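Long-range contact in CG5036 (Drosophila melanogaster, PDB 4IGU), which probably accelerates GTP hydrolysis by G-protein alpha subunits and restrains their release of GDP through its RGS domain, thereby damping G-protein signalling: residues S91-V96 / Q116-T121. Sequence-based numbering, arbitrary orientation.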
loop_
_atom_site.group_PDB
_atom_site.type_symbol
_atom_site.label_atom_id
_atom_site.label_comp_id
_atom_site.label_asym_id
_atom_site.label_seq_id
_atom_site.Cartn_x
_atom_site.Cartn_y
_atom_site.Cartn_z
ATOM N N SER A 91 -9.011 -5.325 5.372
ATOM C CA SER A 91 -10.395 -5.759 5.207
ATOM C C SER A 91 -10.548 -6.576 3.931
ATOM O O SER A 91 -10.378 -6.046 2.834
ATOM C CB SER A 91 -11.343 -4.552 5.163
ATOM O OG SER A 91 -11.097 -3.663 6.239
ATOM N N LEU A 92 -10.869 -7.862 4.077
ATOM C CA LEU A 92 -11.055 -8.751 2.930
ATOM C C LEU A 92 -12.403 -9.452 3.053
ATOM O O LEU A 92 -12.792 -9.851 4.151
ATOM C CB LEU A 92 -9.938 -9.803 2.874
ATOM C CG LEU A 92 -8.483 -9.317 2.843
ATOM C CD1 LEU A 92 -7.510 -10.483 2.939
ATOM C CD2 LEU A 92 -8.216 -8.518 1.589
ATOM N N ASP A 93 -13.114 -9.613 1.938
ATOM C CA ASP A 93 -14.386 -10.339 1.967
ATOM C C ASP A 93 -14.142 -11.852 2.092
ATOM O O ASP A 93 -13.029 -12.321 1.865
ATOM C CB ASP A 93 -15.268 -9.987 0.752
ATOM C CG ASP A 93 -14.601 -10.311 -0.590
ATOM O OD1 ASP A 93 -14.031 -11.412 -0.739
ATOM O OD2 ASP A 93 -14.646 -9.459 -1.504
ATOM N N SER A 94 -15.168 -12.620 2.449
ATOM C CA SER A 94 -14.958 -14.040 2.690
ATOM C C SER A 94 -14.529 -14.808 1.435
ATOM O O SER A 94 -13.797 -15.787 1.532
ATOM C CB SER A 94 -16.187 -14.681 3.340
ATOM O OG SER A 94 -17.348 -14.471 2.561
ATOM N N ARG A 95 -14.964 -14.369 0.260
ATOM C CA ARG A 95 -14.511 -15.011 -0.974
ATOM C C ARG A 95 -12.987 -14.929 -1.125
ATOM O O ARG A 95 -12.320 -15.926 -1.441
ATOM C CB ARG A 95 -15.181 -14.374 -2.192
ATOM C CG ARG A 95 -14.968 -15.155 -3.496
ATOM C CD ARG A 95 -15.405 -14.343 -4.722
ATOM N NE ARG A 95 -14.605 -13.128 -4.871
ATOM C CZ ARG A 95 -13.419 -13.067 -5.477
ATOM N NH1 ARG A 95 -12.774 -11.912 -5.546
ATOM N NH2 ARG A 95 -12.878 -14.153 -6.023
ATOM N N VAL A 96 -12.434 -13.743 -0.904
ATOM C CA VAL A 96 -10.989 -13.551 -1.043
ATOM C C VAL A 96 -10.215 -14.235 0.097
ATOM O O VAL A 96 -9.148 -14.817 -0.119
ATOM C CB VAL A 96 -10.648 -12.047 -1.129
ATOM C CG1 VAL A 96 -9.132 -11.801 -0.974
ATOM C CG2 VAL A 96 -11.171 -11.476 -2.443
ATOM N N GLN A 116 -4.366 -8.395 -2.607
ATOM C CA GLN A 116 -3.564 -7.208 -2.917
ATOM C C GLN A 116 -4.345 -6.248 -3.816
ATOM O O GLN A 116 -4.351 -5.036 -3.586
ATOM C CB GLN A 116 -2.227 -7.594 -3.561
ATOM C CG GLN A 116 -1.329 -6.391 -3.884
ATOM C CD GLN A 116 -0.071 -6.774 -4.652
ATOM O OE1 GLN A 116 -0.028 -7.810 -5.321
ATOM N NE2 GLN A 116 0.952 -5.932 -4.571
ATOM N N ILE A 117 -5.041 -6.795 -4.813
ATOM C CA ILE A 117 -5.854 -5.975 -5.717
ATOM C C ILE A 117 -6.998 -5.285 -4.979
ATOM O O ILE A 117 -7.268 -4.095 -5.179
ATOM C CB ILE A 117 -6.443 -6.820 -6.856
ATOM C CG1 ILE A 117 -5.332 -7.411 -7.717
ATOM C CG2 ILE A 117 -7.381 -5.985 -7.716
ATOM C CD1 ILE A 117 -5.833 -8.479 -8.689
ATOM N N GLN A 118 -7.685 -6.040 -4.135
ATOM C CA GLN A 118 -8.783 -5.499 -3.343
ATOM C C GLN A 118 -8.297 -4.339 -2.464
ATOM O O GLN A 118 -8.952 -3.292 -2.353
ATOM C CB GLN A 118 -9.366 -6.629 -2.491
ATOM C CG GLN A 118 -10.671 -6.324 -1.791
ATOM C CD GLN A 118 -11.506 -7.581 -1.557
ATOM O OE1 GLN A 118 -11.552 -8.126 -0.446
ATOM N NE2 GLN A 118 -12.175 -8.043 -2.609
ATOM N N ILE A 119 -7.127 -4.505 -1.862
ATOM C CA ILE A 119 -6.568 -3.447 -1.025
ATOM C C ILE A 119 -6.049 -2.248 -1.851
ATOM O O ILE A 119 -6.211 -1.093 -1.443
ATOM C CB ILE A 119 -5.476 -3.988 -0.071
ATOM C CG1 ILE A 119 -6.059 -5.070 0.848
ATOM C CG2 ILE A 119 -4.865 -2.851 0.753
ATOM C CD1 ILE A 119 -7.258 -4.608 1.642
ATOM N N TYR A 120 -5.440 -2.504 -3.006
ATOM C CA TYR A 120 -5.055 -1.401 -3.899
ATOM C C TYR A 120 -6.277 -0.591 -4.355
ATOM O O TYR A 120 -6.229 0.637 -4.419
ATOM C CB TYR A 120 -4.285 -1.927 -5.115
ATOM C CG TYR A 120 -3.761 -0.853 -6.060
ATOM C CD1 TYR A 120 -4.556 -0.347 -7.090
ATOM C CD2 TYR A 120 -2.464 -0.371 -5.943
ATOM C CE1 TYR A 120 -4.073 0.625 -7.965
ATOM C CE2 TYR A 120 -1.969 0.598 -6.814
ATOM C CZ TYR A 120 -2.781 1.098 -7.816
ATOM O OH TYR A 120 -2.285 2.060 -8.680
ATOM N N THR A 121 -7.370 -1.287 -4.674
ATOM C CA THR A 121 -8.598 -0.642 -5.127
ATOM C C THR A 121 -9.196 0.190 -3.993
ATOM O O THR A 121 -9.734 1.283 -4.210
ATOM C CB THR A 121 -9.625 -1.689 -5.616
ATOM O OG1 THR A 121 -9.070 -2.430 -6.714
ATOM C CG2 THR A 121 -10.932 -1.022 -6.056
#
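Gln118 reaches across from helix 113-132 and grips Asp93 by both ends of its amide. Its CG stands anti to the backbone N (chi1 -169°) and the chain runs on extended, which carries the amide to the start of the facing helix. There Gln118 OE1 accepts from Asp93 N at 3.2 Å in a fairly straight bond. Gln118 NE2 donates to Asp93 OD2 at 3.1 Å. This second bond is more bent, and the donor meets the carboxylate from above its plane, the two flat groups being turned 69° apart. Glutamine suits this place by its reach and by supplying both acceptor and donor.

Asp93 is the N-cap of helix 94-103: Asp93 OD1 accepts from Val96 N at 2.8 Å. Aspartate is short enough to cap with one oxygen while Gln118 holds the other.

Van der Waals contacts flank the polar pair, filled by branched side chains with methyls to offer. Val96 CG2 points at the amide tip, 3.6 Å from Gln118 NE2. In the apolar pair, Leu92 crosses Ile119 at about a right angle, and Leu92 CD2 lies 4.0 Å from Ile119 CD1, which also touches Ser91 O.

Leu92 and Val96 also rest on Ala115, one turn before Ile119, whose side chain continues onto Asn51 and Phe54 of helix 50-61. The contact thus seats the entry to helix 94-103 against helix 113-132 within the all-helical RGS domain.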